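Local coordinates for protein 2-hydroxyhepta-2,4-diene-1,7-dioate isomerase (Mycobacterium abscessus, PDB 3RR6) that is of unknown function but may be a metal-binding isomerase or acetylpyruvate hydrolase of the fumarylacetoacetate hydrolase family, at residues L187-E192 with V246-E251; Y144-D149 with L174-V179; V197-R202 with T231-G236; V115-E120 with G238-G243. All coordinates share one frame; numbering follows the deposited sequence.

Contact 1 (L187-E192 with V246-E251)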
loop_
_atom_site.group_PDB
_atom_site.type_symbol
_atom_site.label_atom_id
_atom_site.label_comp_id
_atom_site.label_asym_id
_atom_site.label_seq_id
_atom_site.Cartn_x
_atom_site.Cartn_y
_atom_site.Cartn_z
ATOM N N LEU A 187 8.918 -11.675 1.768
ATOM C CA LEU A 187 8.378 -11.156 3.022
ATOM C C LEU A 187 7.024 -11.771 3.323
ATOM O O LEU A 187 6.204 -11.895 2.425
ATOM C CB LEU A 187 8.185 -9.642 2.894
ATOM C CG LEU A 187 9.425 -8.809 2.555
ATOM C CD1 LEU A 187 9.049 -7.340 2.341
ATOM C CD2 LEU A 187 10.496 -8.969 3.628
ATOM N N GLU A 188 6.766 -12.122 4.585
ATOM C CA GLU A 188 5.412 -12.537 4.978
ATOM C C GLU A 188 4.446 -11.368 4.931
ATOM O O GLU A 188 4.780 -10.249 5.351
ATOM C CB GLU A 188 5.363 -13.152 6.384
ATOM C CG GLU A 188 3.984 -13.769 6.683
ATOM C CD GLU A 188 3.784 -14.225 8.119
ATOM O OE1 GLU A 188 3.976 -15.421 8.370
ATOM O OE2 GLU A 188 3.386 -13.394 8.972
ATOM N N ILE A 189 3.246 -11.636 4.423
ATOM C CA ILE A 189 2.147 -10.682 4.439
ATOM C C ILE A 189 0.945 -11.377 5.064
ATOM O O ILE A 189 0.644 -12.522 4.720
ATOM C CB ILE A 189 1.828 -10.140 3.011
ATOM C CG1 ILE A 189 0.617 -9.206 3.041
ATOM C CG2 ILE A 189 1.607 -11.279 2.003
ATOM C CD1 ILE A 189 0.475 -8.391 1.773
ATOM N N ARG A 190 0.277 -10.711 6.004
ATOM C CA ARG A 190 -0.906 -11.315 6.610
ATOM C C ARG A 190 -1.973 -10.283 6.929
ATOM O O ARG A 190 -1.661 -9.128 7.238
ATOM C CB ARG A 190 -0.524 -12.149 7.839
ATOM C CG ARG A 190 -0.495 -11.431 9.137
ATOM C CD ARG A 190 -0.433 -12.419 10.307
ATOM N NE ARG A 190 -0.306 -11.664 11.540
ATOM C CZ ARG A 190 0.835 -11.173 12.019
ATOM N NH1 ARG A 190 1.991 -11.376 11.400
ATOM N NH2 ARG A 190 0.816 -10.487 13.150
ATOM N N THR A 191 -3.232 -10.693 6.830
ATOM C CA THR A 191 -4.362 -9.813 7.122
ATOM C C THR A 191 -5.177 -10.428 8.239
ATOM O O THR A 191 -5.474 -11.629 8.190
ATOM C CB THR A 191 -5.264 -9.645 5.899
ATOM O OG1 THR A 191 -4.492 -9.123 4.815
ATOM C CG2 THR A 191 -6.435 -8.701 6.202
ATOM N N GLU A 192 -5.513 -9.611 9.239
ATOM C CA GLU A 192 -6.347 -10.043 10.363
ATOM C C GLU A 192 -7.603 -9.187 10.458
ATOM O O GLU A 192 -7.560 -7.984 10.234
ATOM C CB GLU A 192 -5.571 -9.974 11.689
ATOM C CG GLU A 192 -4.358 -10.868 11.766
ATOM C CD GLU A 192 -3.635 -10.799 13.110
ATOM O OE1 GLU A 192 -4.124 -10.103 14.032
ATOM O OE2 GLU A 192 -2.581 -11.463 13.247
ATOM N N VAL A 246 -9.500 -4.150 10.880
ATOM C CA VAL A 246 -8.747 -4.932 9.909
ATOM C C VAL A 246 -7.310 -4.437 9.895
ATOM O O VAL A 246 -7.058 -3.226 9.820
ATOM C CB VAL A 246 -9.390 -4.903 8.496
ATOM C CG1 VAL A 246 -9.586 -3.483 7.987
ATOM C CG2 VAL A 246 -8.576 -5.739 7.496
ATOM N N SER A 247 -6.371 -5.373 9.995
ATOM C CA SER A 247 -4.967 -5.024 9.971
ATOM C C SER A 247 -4.223 -5.864 8.954
ATOM O O SER A 247 -4.583 -7.014 8.687
ATOM C CB SER A 247 -4.337 -5.194 11.347
ATOM O OG SER A 247 -4.220 -6.554 11.704
ATOM N N VAL A 248 -3.197 -5.262 8.371
ATOM C CA VAL A 248 -2.333 -5.928 7.420
ATOM C C VAL A 248 -0.918 -5.762 7.937
ATOM O O VAL A 248 -0.487 -4.648 8.221
ATOM C CB VAL A 248 -2.457 -5.322 6.002
ATOM C CG1 VAL A 248 -1.610 -6.100 5.006
ATOM C CG2 VAL A 248 -3.934 -5.290 5.539
ATOM N N THR A 249 -0.207 -6.874 8.071
ATOM C CA THR A 249 1.147 -6.873 8.613
ATOM C C THR A 249 2.100 -7.416 7.546
ATOM O O THR A 249 1.844 -8.453 6.927
ATOM C CB THR A 249 1.228 -7.718 9.908
ATOM O OG1 THR A 249 0.335 -7.166 10.892
ATOM C CG2 THR A 249 2.654 -7.764 10.452
ATOM N N ILE A 250 3.192 -6.698 7.306
ATOM C CA ILE A 250 4.220 -7.167 6.380
ATOM C C ILE A 250 5.565 -7.209 7.088
ATOM O O ILE A 250 5.995 -6.232 7.708
ATOM C CB ILE A 250 4.302 -6.302 5.091
ATOM C CG1 ILE A 250 2.972 -6.360 4.339
ATOM C CG2 ILE A 250 5.447 -6.791 4.176
ATOM C CD1 ILE A 250 2.941 -5.595 3.016
ATOM N N GLU A 251 6.206 -8.370 7.000
ATOM C CA GLU A 251 7.538 -8.599 7.534
ATOM C C GLU A 251 8.497 -7.500 7.082
ATOM O O GLU A 251 8.574 -7.176 5.889
ATOM C CB GLU A 251 8.034 -9.973 7.048
ATOM C CG GLU A 251 9.403 -10.365 7.550
ATOM C CD GLU A 251 9.850 -11.721 7.041
ATOM O OE1 GLU A 251 9.088 -12.384 6.297
ATOM O OE2 GLU A 251 10.980 -12.136 7.400
HETATM O O HOH W 1 3.483 -10.732 8.419
HETATM O O HOH W 2 -4.892 -7.092 14.405
#

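Contact 2 (Y144-D149 with L174-V179)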
loop_
_atom_site.group_PDB
_atom_site.type_symbol
_atom_site.label_atom_id
_atom_site.label_comp_id
_atom_site.label_asym_id
_atom_site.label_seq_id
_atom_site.Cartn_x
_atom_site.Cartn_y
_atom_site.Cartn_z
ATOM N N TYR A 144 9.019 0.760 0.349
ATOM C CA TYR A 144 7.826 -0.096 0.410
ATOM C C TYR A 144 7.011 0.233 1.636
ATOM O O TYR A 144 7.553 0.558 2.689
ATOM C CB TYR A 144 8.213 -1.581 0.429
ATOM C CG TYR A 144 9.017 -1.948 -0.785
ATOM C CD1 TYR A 144 8.394 -2.286 -1.975
ATOM C CD2 TYR A 144 10.399 -1.858 -0.773
ATOM C CE1 TYR A 144 9.122 -2.572 -3.108
ATOM C CE2 TYR A 144 11.140 -2.135 -1.916
ATOM C CZ TYR A 144 10.498 -2.481 -3.072
ATOM O OH TYR A 144 11.233 -2.750 -4.204
ATOM N N THR A 145 5.700 0.159 1.475
ATOM C CA THR A 145 4.777 0.315 2.597
ATOM C C THR A 145 3.669 -0.734 2.469
ATOM O O THR A 145 3.792 -1.684 1.680
ATOM C CB THR A 145 4.272 1.788 2.719
ATOM O OG1 THR A 145 3.639 1.983 3.996
ATOM C CG2 THR A 145 3.307 2.189 1.603
ATOM N N ILE A 146 2.616 -0.593 3.268
ATOM C CA ILE A 146 1.505 -1.543 3.264
ATOM C C ILE A 146 0.268 -0.829 2.732
ATOM O O ILE A 146 0.081 0.366 2.973
ATOM C CB ILE A 146 1.220 -2.095 4.674
ATOM C CG1 ILE A 146 2.519 -2.496 5.361
ATOM C CG2 ILE A 146 0.233 -3.285 4.601
ATOM C CD1 ILE A 146 2.343 -2.991 6.786
ATOM N N GLY A 147 -0.554 -1.556 1.987
ATOM C CA GLY A 147 -1.837 -1.048 1.522
ATOM C C GLY A 147 -2.959 -2.037 1.769
ATOM O O GLY A 147 -2.722 -3.213 2.037
ATOM N N ASN A 148 -4.189 -1.541 1.685
ATOM C CA ASN A 148 -5.393 -2.372 1.751
ATOM C C ASN A 148 -6.287 -1.939 0.589
ATOM O O ASN A 148 -6.823 -0.830 0.600
ATOM C CB ASN A 148 -6.064 -2.166 3.112
ATOM C CG ASN A 148 -7.153 -3.182 3.431
ATOM O OD1 ASN A 148 -7.636 -3.898 2.562
ATOM N ND2 ASN A 148 -7.569 -3.218 4.707
ATOM N N ASP A 149 -6.407 -2.780 -0.434
ATOM C CA ASP A 149 -7.209 -2.461 -1.621
ATOM C C ASP A 149 -8.666 -2.799 -1.319
ATOM O O ASP A 149 -9.208 -3.809 -1.786
ATOM C CB ASP A 149 -6.698 -3.224 -2.851
ATOM C CG ASP A 149 -7.462 -2.890 -4.143
ATOM O OD1 ASP A 149 -8.301 -1.971 -4.175
ATOM O OD2 ASP A 149 -7.211 -3.575 -5.164
ATOM N N LEU A 174 -3.123 3.187 3.725
ATOM C CA LEU A 174 -1.718 3.177 3.355
ATOM C C LEU A 174 -0.874 3.536 4.577
ATOM O O LEU A 174 -1.167 4.513 5.268
ATOM C CB LEU A 174 -1.494 4.194 2.236
ATOM C CG LEU A 174 -0.198 4.099 1.440
ATOM C CD1 LEU A 174 -0.180 2.854 0.554
ATOM C CD2 LEU A 174 -0.021 5.367 0.595
ATOM N N GLY A 175 0.179 2.769 4.831
ATOM C CA GLY A 175 1.045 3.029 5.979
ATOM C C GLY A 175 1.622 1.763 6.567
ATOM O O GLY A 175 1.481 0.698 5.979
ATOM N N PRO A 176 2.257 1.858 7.747
ATOM C CA PRO A 176 2.396 3.048 8.611
ATOM C C PRO A 176 3.534 3.993 8.220
ATOM O O PRO A 176 3.578 5.136 8.679
ATOM C CB PRO A 176 2.684 2.435 9.980
ATOM C CG PRO A 176 3.399 1.188 9.659
ATOM C CD PRO A 176 2.742 0.646 8.429
ATOM N N TRP A 177 4.450 3.494 7.398
ATOM C CA TRP A 177 5.636 4.228 6.972
ATOM C C TRP A 177 6.249 3.496 5.798
ATOM O O TRP A 177 5.875 2.357 5.503
ATOM C CB TRP A 177 6.665 4.364 8.113
ATOM C CG TRP A 177 6.870 3.117 8.913
ATOM C CD1 TRP A 177 7.364 1.920 8.475
ATOM C CD2 TRP A 177 6.582 2.945 10.304
ATOM N NE1 TRP A 177 7.378 1.006 9.507
ATOM C CE2 TRP A 177 6.916 1.616 10.642
ATOM C CE3 TRP A 177 6.062 3.785 11.299
ATOM C CZ2 TRP A 177 6.743 1.101 11.935
ATOM C CZ3 TRP A 177 5.906 3.271 12.600
ATOM C CH2 TRP A 177 6.241 1.941 12.892
ATOM N N ILE A 178 7.211 4.145 5.151
ATOM C CA ILE A 178 7.880 3.610 3.977
ATOM C C ILE A 178 9.285 3.172 4.364
ATOM O O ILE A 178 10.058 3.982 4.863
ATOM C CB ILE A 178 7.951 4.683 2.882
ATOM C CG1 ILE A 178 6.547 5.046 2.411
ATOM C CG2 ILE A 178 8.801 4.214 1.691
ATOM C CD1 ILE A 178 6.459 6.390 1.698
ATOM N N VAL A 179 9.615 1.904 4.124
ATOM C CA VAL A 179 10.949 1.373 4.452
ATOM C C VAL A 179 11.810 1.413 3.204
ATOM O O VAL A 179 11.446 0.839 2.179
ATOM C CB VAL A 179 10.866 -0.060 5.004
ATOM C CG1 VAL A 179 12.254 -0.569 5.404
ATOM C CG2 VAL A 179 9.920 -0.096 6.200
#

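Contact 3 (V197-R202 with T231-G236). With EDO (1,2-ethanediol), chain O; EDO (1,2-ethanediol), chain J; EDO (1,2-ethanediol), chain Q.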
loop_
_atom_site.group_PDB
_atom_site.type_symbol
_atom_site.label_atom_id
_atom_site.label_comp_id
_atom_site.label_asym_id
_atom_site.label_seq_id
_atom_site.Cartn_x
_atom_site.Cartn_y
_atom_site.Cartn_z
ATOM N N VAL A 197 -6.853 -14.512 11.611
ATOM C CA VAL A 197 -6.051 -14.440 10.380
ATOM C C VAL A 197 -6.876 -14.889 9.170
ATOM O O VAL A 197 -7.315 -16.053 9.096
ATOM C CB VAL A 197 -4.747 -15.262 10.482
ATOM C CG1 VAL A 197 -3.966 -15.196 9.160
ATOM C CG2 VAL A 197 -3.873 -14.766 11.654
ATOM N N ARG A 198 -7.067 -13.954 8.240
ATOM C CA ARG A 198 -7.852 -14.167 7.021
ATOM C C ARG A 198 -6.959 -14.466 5.826
ATOM O O ARG A 198 -7.306 -15.287 4.982
ATOM C CB ARG A 198 -8.677 -12.918 6.695
ATOM C CG ARG A 198 -9.791 -12.615 7.671
ATOM C CD ARG A 198 -11.041 -13.418 7.368
ATOM N NE ARG A 198 -12.152 -12.960 8.186
ATOM C CZ ARG A 198 -13.001 -12.001 7.821
ATOM N NH1 ARG A 198 -12.890 -11.403 6.627
ATOM N NH2 ARG A 198 -13.964 -11.651 8.653
ATOM N N GLN A 199 -5.836 -13.748 5.727
ATOM C CA GLN A 199 -4.876 -13.949 4.640
ATOM C C GLN A 199 -3.500 -14.144 5.238
ATOM O O GLN A 199 -3.153 -13.477 6.204
ATOM C CB GLN A 199 -4.808 -12.717 3.723
ATOM C CG GLN A 199 -6.144 -12.282 3.129
ATOM C CD GLN A 199 -6.000 -11.103 2.184
ATOM O OE1 GLN A 199 -6.043 -9.929 2.600
ATOM N NE2 GLN A 199 -5.842 -11.403 0.899
ATOM N N ARG A 200 -2.711 -15.033 4.648
ATOM C CA ARG A 200 -1.283 -15.150 4.979
ATOM C C ARG A 200 -0.543 -15.771 3.800
ATOM O O ARG A 200 -0.880 -16.871 3.350
ATOM C CB ARG A 200 -1.034 -15.985 6.243
ATOM C CG ARG A 200 0.409 -15.862 6.753
ATOM C CD ARG A 200 0.792 -16.927 7.773
ATOM N NE ARG A 200 0.021 -16.844 9.004
ATOM C CZ ARG A 200 0.425 -16.298 10.151
ATOM N NH1 ARG A 200 1.613 -15.710 10.276
ATOM N NH2 ARG A 200 -0.381 -16.325 11.193
ATOM N N SER A 201 0.457 -15.063 3.297
ATOM C CA SER A 201 1.275 -15.574 2.214
ATOM C C SER A 201 2.660 -14.951 2.308
ATOM O O SER A 201 3.006 -14.366 3.333
ATOM C CB SER A 201 0.623 -15.268 0.870
ATOM O OG SER A 201 1.277 -15.986 -0.173
ATOM N N ARG A 202 3.459 -15.111 1.263
ATOM C CA ARG A 202 4.776 -14.497 1.204
ATOM C C ARG A 202 4.948 -13.858 -0.170
ATOM O O ARG A 202 4.432 -14.363 -1.168
ATOM C CB ARG A 202 5.879 -15.531 1.452
ATOM C CG ARG A 202 5.780 -16.269 2.789
ATOM C CD ARG A 202 7.040 -17.083 3.077
ATOM N NE ARG A 202 8.167 -16.202 3.356
ATOM C CZ ARG A 202 8.398 -15.602 4.522
ATOM N NH1 ARG A 202 7.601 -15.809 5.568
ATOM N NH2 ARG A 202 9.444 -14.793 4.644
ATOM N N THR A 231 0.710 -4.251 -5.175
ATOM C CA THR A 231 1.252 -5.388 -5.929
ATOM C C THR A 231 0.363 -6.636 -6.004
ATOM O O THR A 231 0.778 -7.642 -6.565
ATOM C CB THR A 231 2.627 -5.788 -5.384
ATOM O OG1 THR A 231 2.512 -6.149 -4.001
ATOM C CG2 THR A 231 3.631 -4.631 -5.556
ATOM N N GLY A 232 -0.853 -6.551 -5.476
ATOM C CA GLY A 232 -1.815 -7.657 -5.516
ATOM C C GLY A 232 -2.061 -8.237 -4.131
ATOM O O GLY A 232 -1.506 -7.773 -3.140
ATOM N N THR A 233 -2.933 -9.242 -4.058
ATOM C CA THR A 233 -3.345 -9.791 -2.759
ATOM C C THR A 233 -3.483 -11.300 -2.871
ATOM O O THR A 233 -3.909 -11.799 -3.905
ATOM C CB THR A 233 -4.659 -9.122 -2.266
ATOM O OG1 THR A 233 -4.797 -9.299 -0.850
ATOM C CG2 THR A 233 -5.884 -9.688 -2.964
ATOM N N PRO A 234 -3.108 -12.038 -1.810
ATOM C CA PRO A 234 -3.262 -13.491 -1.846
ATOM C C PRO A 234 -4.706 -13.907 -1.580
ATOM O O PRO A 234 -5.603 -13.056 -1.486
ATOM C CB PRO A 234 -2.325 -13.969 -0.740
ATOM C CG PRO A 234 -2.299 -12.865 0.220
ATOM C CD PRO A 234 -2.420 -11.592 -0.583
ATOM N N GLU A 235 -4.932 -15.206 -1.502
ATOM C CA GLU A 235 -6.266 -15.715 -1.201
ATOM C C GLU A 235 -6.659 -15.388 0.237
ATOM O O GLU A 235 -5.862 -14.853 1.009
ATOM C CB GLU A 235 -6.340 -17.213 -1.491
ATOM C CG GLU A 235 -6.321 -17.506 -2.983
ATOM C CD GLU A 235 -6.216 -18.981 -3.335
ATOM O OE1 GLU A 235 -5.662 -19.774 -2.540
ATOM O OE2 GLU A 235 -6.680 -19.348 -4.434
ATOM N N GLY A 236 -7.912 -15.681 0.580
ATOM C CA GLY A 236 -8.444 -15.355 1.909
ATOM C C GLY A 236 -9.132 -14.002 1.969
ATOM O O GLY A 236 -9.487 -13.540 3.052
HETATM C C1 EDO O . -4.302 -14.330 -5.198
HETATM O O1 EDO O . -3.675 -13.401 -6.094
HETATM C C2 EDO O . -5.239 -15.241 -5.962
HETATM O O2 EDO O . -6.409 -14.525 -6.369
HETATM C C1 EDO J . 0.816 -15.311 14.141
HETATM O O1 EDO J . -0.471 -14.778 13.812
HETATM C C2 EDO J . 1.884 -14.275 13.821
HETATM O O2 EDO J . 2.754 -14.788 12.807
HETATM C C1 EDO Q . -2.156 -19.139 4.201
HETATM O O1 EDO Q . -1.339 -19.401 3.035
HETATM C C2 EDO Q . -3.587 -19.678 4.184
HETATM O O2 EDO Q . -4.545 -18.633 4.431
HETATM O O HOH W 3 -3.481 -15.843 1.968
#

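Contact 4 (V115-E120 with G238-G243)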
loop_
_atom_site.group_PDB
_atom_site.type_symbol
_atom_site.label_atom_id
_atom_site.label_comp_id
_atom_site.label_asym_id
_atom_site.label_seq_id
_atom_site.Cartn_x
_atom_site.Cartn_y
_atom_site.Cartn_z
ATOM N N VAL A 115 -18.330 -5.408 1.157
ATOM C CA VAL A 115 -17.019 -4.759 1.066
ATOM C C VAL A 115 -15.950 -5.705 1.607
ATOM O O VAL A 115 -16.112 -6.264 2.689
ATOM C CB VAL A 115 -16.999 -3.431 1.842
ATOM C CG1 VAL A 115 -15.601 -2.787 1.781
ATOM C CG2 VAL A 115 -18.042 -2.463 1.263
ATOM N N HIS A 116 -14.875 -5.899 0.841
ATOM C CA HIS A 116 -13.815 -6.843 1.201
ATOM C C HIS A 116 -12.473 -6.175 1.438
ATOM O O HIS A 116 -12.172 -5.144 0.830
ATOM C CB HIS A 116 -13.644 -7.877 0.089
ATOM C CG HIS A 116 -14.760 -8.866 0.007
ATOM N ND1 HIS A 116 -14.648 -10.048 -0.692
ATOM C CD2 HIS A 116 -16.005 -8.861 0.541
ATOM C CE1 HIS A 116 -15.780 -10.723 -0.589
ATOM N NE2 HIS A 116 -16.619 -10.028 0.154
ATOM N N HIS A 117 -11.676 -6.781 2.317
ATOM C CA HIS A 117 -10.277 -6.412 2.520
ATOM C C HIS A 117 -9.373 -7.111 1.513
ATOM O O HIS A 117 -9.621 -8.258 1.131
ATOM C CB HIS A 117 -9.800 -6.794 3.940
ATOM C CG HIS A 117 -9.976 -8.250 4.284
ATOM N ND1 HIS A 117 -9.146 -9.243 3.805
ATOM C CD2 HIS A 117 -10.888 -8.873 5.067
ATOM C CE1 HIS A 117 -9.548 -10.414 4.272
ATOM N NE2 HIS A 117 -10.602 -10.219 5.043
ATOM N N GLU A 118 -8.281 -6.442 1.155
ATOM C CA GLU A 118 -7.252 -7.005 0.271
ATOM C C GLU A 118 -5.891 -6.462 0.704
ATOM O O GLU A 118 -5.481 -5.373 0.300
ATOM C CB GLU A 118 -7.542 -6.665 -1.204
ATOM C CG GLU A 118 -8.882 -7.239 -1.692
ATOM C CD GLU A 118 -9.174 -7.058 -3.164
ATOM O OE1 GLU A 118 -8.316 -6.568 -3.908
ATOM O OE2 GLU A 118 -10.314 -7.409 -3.568
ATOM N N GLY A 119 -5.196 -7.208 1.561
ATOM C CA GLY A 119 -3.902 -6.746 2.065
ATOM C C GLY A 119 -2.840 -6.852 0.994
ATOM O O GLY A 119 -2.770 -7.863 0.305
ATOM N N GLU A 120 -2.011 -5.812 0.848
ATOM C CA GLU A 120 -1.019 -5.756 -0.242
ATOM C C GLU A 120 0.280 -5.071 0.159
ATOM O O GLU A 120 0.293 -4.145 0.961
ATOM C CB GLU A 120 -1.594 -5.025 -1.468
ATOM C CG GLU A 120 -3.038 -5.412 -1.772
ATOM C CD GLU A 120 -3.459 -5.336 -3.209
ATOM O OE1 GLU A 120 -2.683 -4.884 -4.071
ATOM O OE2 GLU A 120 -4.583 -5.807 -3.489
ATOM N N GLY A 238 -11.977 -11.495 2.042
ATOM C CA GLY A 238 -13.304 -11.658 2.612
ATOM C C GLY A 238 -13.845 -10.359 3.159
ATOM O O GLY A 238 -13.191 -9.322 3.059
ATOM N N PRO A 239 -15.043 -10.415 3.756
ATOM C CA PRO A 239 -15.761 -9.200 4.123
ATOM C C PRO A 239 -15.252 -8.475 5.362
ATOM O O PRO A 239 -14.694 -9.094 6.277
ATOM C CB PRO A 239 -17.188 -9.707 4.363
ATOM C CG PRO A 239 -17.013 -11.094 4.779
ATOM C CD PRO A 239 -15.868 -11.616 3.961
ATOM N N ILE A 240 -15.452 -7.160 5.369
ATOM C CA ILE A 240 -15.318 -6.320 6.549
ATOM C C ILE A 240 -16.675 -5.652 6.756
ATOM O O ILE A 240 -17.364 -5.307 5.779
ATOM C CB ILE A 240 -14.188 -5.270 6.424
ATOM C CG1 ILE A 240 -14.322 -4.439 5.143
ATOM C CG2 ILE A 240 -12.844 -5.961 6.456
ATOM C CD1 ILE A 240 -13.343 -3.258 5.058
ATOM N N VAL A 241 -17.074 -5.528 8.022
ATOM C CA VAL A 241 -18.374 -4.964 8.382
ATOM C C VAL A 241 -18.220 -3.954 9.506
ATOM O O VAL A 241 -17.172 -3.868 10.153
ATOM C CB VAL A 241 -19.396 -6.067 8.792
ATOM C CG1 VAL A 241 -19.630 -7.030 7.638
ATOM C CG2 VAL A 241 -18.939 -6.807 10.058
ATOM N N ASP A 242 -19.277 -3.177 9.719
ATOM C CA ASP A 242 -19.311 -2.185 10.775
ATOM C C ASP A 242 -18.864 -2.785 12.103
ATOM O O ASP A 242 -19.368 -3.841 12.531
ATOM C CB ASP A 242 -20.735 -1.638 10.911
ATOM C CG ASP A 242 -20.846 -0.543 11.954
ATOM O OD1 ASP A 242 -20.110 0.451 11.878
ATOM O OD2 ASP A 242 -21.698 -0.678 12.873
ATOM N N GLY A 243 -17.918 -2.114 12.749
ATOM C CA GLY A 243 -17.400 -2.542 14.032
ATOM C C GLY A 243 -16.132 -3.366 13.970
ATOM O O GLY A 243 -15.500 -3.593 15.003
HETATM O O HOH W 4 -19.339 -5.842 3.869
#

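Contact 1 (L187-E192 with V246-E251)
I189, R190 and T191 face I250, T249 and V248 in an antiparallel beta ladder. It joins strands 188-193 and 245-250, two inner strands of the five-stranded mixed sheet. The strand axes come within 4.7 Å and run at 166°. R190 with T249 and E192 with S247 are hydrogen-bonded pairs, each closed by two backbone bonds. T191 with V248 lies between them and I189 with I250 beyond R190; both are non-hydrogen-bonded pairs. At the E188 end a side chain completes the pattern. E251 N donates to E188 O, while E188 N donates a hydrogen bond to E251 OE1 at 2.9 Å, on the anti lone pair. The fully extended E251 chain (CG anti to the backbone N, chi1 -179°) carries the carboxylate across to the backbone of the neighbouring strand. The same OE1 forms a salt bridge with R202.

On the partly exposed face the guanidinium of R190 lies over T249, whose CB sits 4.0 Å above its plane, near one edge of the group. Carboxylates meet its edge from two directions. R190 NE bonds E192 OE2 at 2.9 Å, nearly straight. R190 NH1 reaches E188 OE2 weakly, at 3.5 Å. The other oxygen of E188 goes to R200. A water joins E192 OE1 to S247 OG.

The opposite face is buried. I189 and I250 lie side by side there, CG1 to CG1 3.9 Å, and I250 packs on I146 and L121. T191 OG1, on this face too, is bonded to Q199. The ladder is thus a two-faced antiparallel pairing within the mixed sheet of the FAA hydrolase region, with I189, V248 and I250 turned to the core and the E188-R190-E192 salt-bridge network on the other side.

Contact 2 (Y144-D149 with L174-V179)
Y144 and V179 exchange two backbone hydrogen bonds, and V179 N to Y144 O is 2.9 Å long. I146 and G175 form a second hydrogen-bonded pair, but an uneven one. G175 N reaches I146 O at 3.0 Å. The return bond from I146 N to G175 O is longer, 3.2 Å, and bent to 136°, with the donor well above the carbonyl plane. I146 CB lies only 3.1 Å from G175 O, a tight fit. The backbone angles of G175 suit glycine.

Between these pairs the register slips by two residues, which makes a beta bulge. A cis peptide precedes P176, and the chain turns a corner at that residue. Strand 172-179 is thereby broken where it runs along strand 141-152, in the FAA hydrolase region. The strand part after the corner lies at 138° to strand 144-148.

One side-chain hydrogen bond spans the bulge. T145 OG1 donates to W177 O at 2.7 Å, from above the carbonyl plane. OG1 stands anti to the backbone N (chi1 -166°), which brings it to this carbonyl.

The apolar contacts are few. I146 CD1 touches P176 CD at 4.0 Å, and I178 CG1 meets T145 CB. Within its own segment P176 lays CG over the centre of the W177 ring, 3.6 Å above the plane. W177 NE1 is bonded to I253 O.

Contact 3 (V197-R202 with T231-G236)
The amide of Q199 points its NE2 edge at the loop around T233 and P234. T233 OG1 accepts from Q199 NE2 at 2.9 Å, with its oxygen 15° out of the amide plane. The same nitrogen has two weaker partners. P234 O is as near but poorly aligned, at 125°, and E235 O is 3.5 Å from Q199 NE2. The other edge of the amide serves different strands, since OE1 is bonded to T191 OG1 and G119 N. The amide orientation is thus fixed at both ends. Q199 is extended beyond CG, which carries the amide out to the loop, and its CG passes 3.3 Å from E235 O. The guanidinium of R200 is met at its edge, near its plane, by an ethanediol probably from the crystallisation liquor.

The remaining contacts are smaller. S201 CB rests on P234 CB at 3.6 Å. G236 CA comes within 3.3 Å of R198 O in a CA-H...O contact. This close approach and the backbone angles of G236 both suit glycine. A water accepts a hydrogen bond from R200 N and donates to E235 O.

R198 and Q199 both face T191, a classic beta bulge in strand 196-202. This strand is outermost within the chain in the five-stranded sheet. The loop it meets runs from strand 228-230 to strand 238-239. T233 OG1 is also bonded to G119 O of strand 115-125, and Y74 packs on both S201 and P234.

Contact 4 (V115-E120 with G238-G243)
H116 and P239 form a short antiparallel beta bridge in the FAA hydrolase fold, flanked by one backbone bond on each side. It places weak strand 238-239 beside the start of strand 115-125. I240 N donates to V115 O at 2.9 Å. H117 N donates to G238 O at 3.0 Å and approaches almost in line with the carbonyl (170°). Between these bonds H116 and P239 are a non-hydrogen-bonded pair with CA atoms 4.2 Å apart. Proline has no N-H, but this position asks for none across the bridge. A water accepts from V115 N and donates to I240 O, joining the two backbones beyond the I240 bond.

Two histidine rings cover the bridge. H116 lies flat over the G238-P239 peptide, with G238 C 3.6 Å above its plane, off the ring centre. G238 CA adds a CH-pi contact to the same ring, 4.0 Å from its centroid. H117 holds its CG between the backbone N and the carbonyl carbon (chi1 56°). This turns one ring face to G238 O, which stands 3.0 Å above the plane, nearer one edge. H117 also packs on T191 and V246.

E118 and E120 follow in the sequence, and D149 bonds E118 through the backbone. This cluster of carboxylates is consistent with the acidic metal site of FAA hydrolase relatives. The V115 and I240 side chains cross obliquely, CG1 to CG1 4.0 Å. At the edge of the H117 ring, in its plane, I240 CG2 comes to H117 CD2 at 3.8 Å.

How the contacts relate
All four contacts lie within the FAA hydrolase region of the chain. Contacts 1 and 3 have centres about 8 Å apart and share the five-stranded sheet through the neighbouring strands 188-193 and 196-202. Contacts 2 and 4 lie about 17 Å apart, centre to centre, yet meet where strands 141-152 and 115-125 pair side by side. I146 packs on V248 and joins contact 2 to contact 1. Along the chain contact 4 opens first and spans contacts 2 and 3. Contact 2 closes before contact 1 opens, and contacts 1 and 4 alternate. Strand 115-125 pairs with strands 141-152 and 238-239 and packs on the five-stranded sheet through I189 and I250. Its E118 and E120 lie near D149.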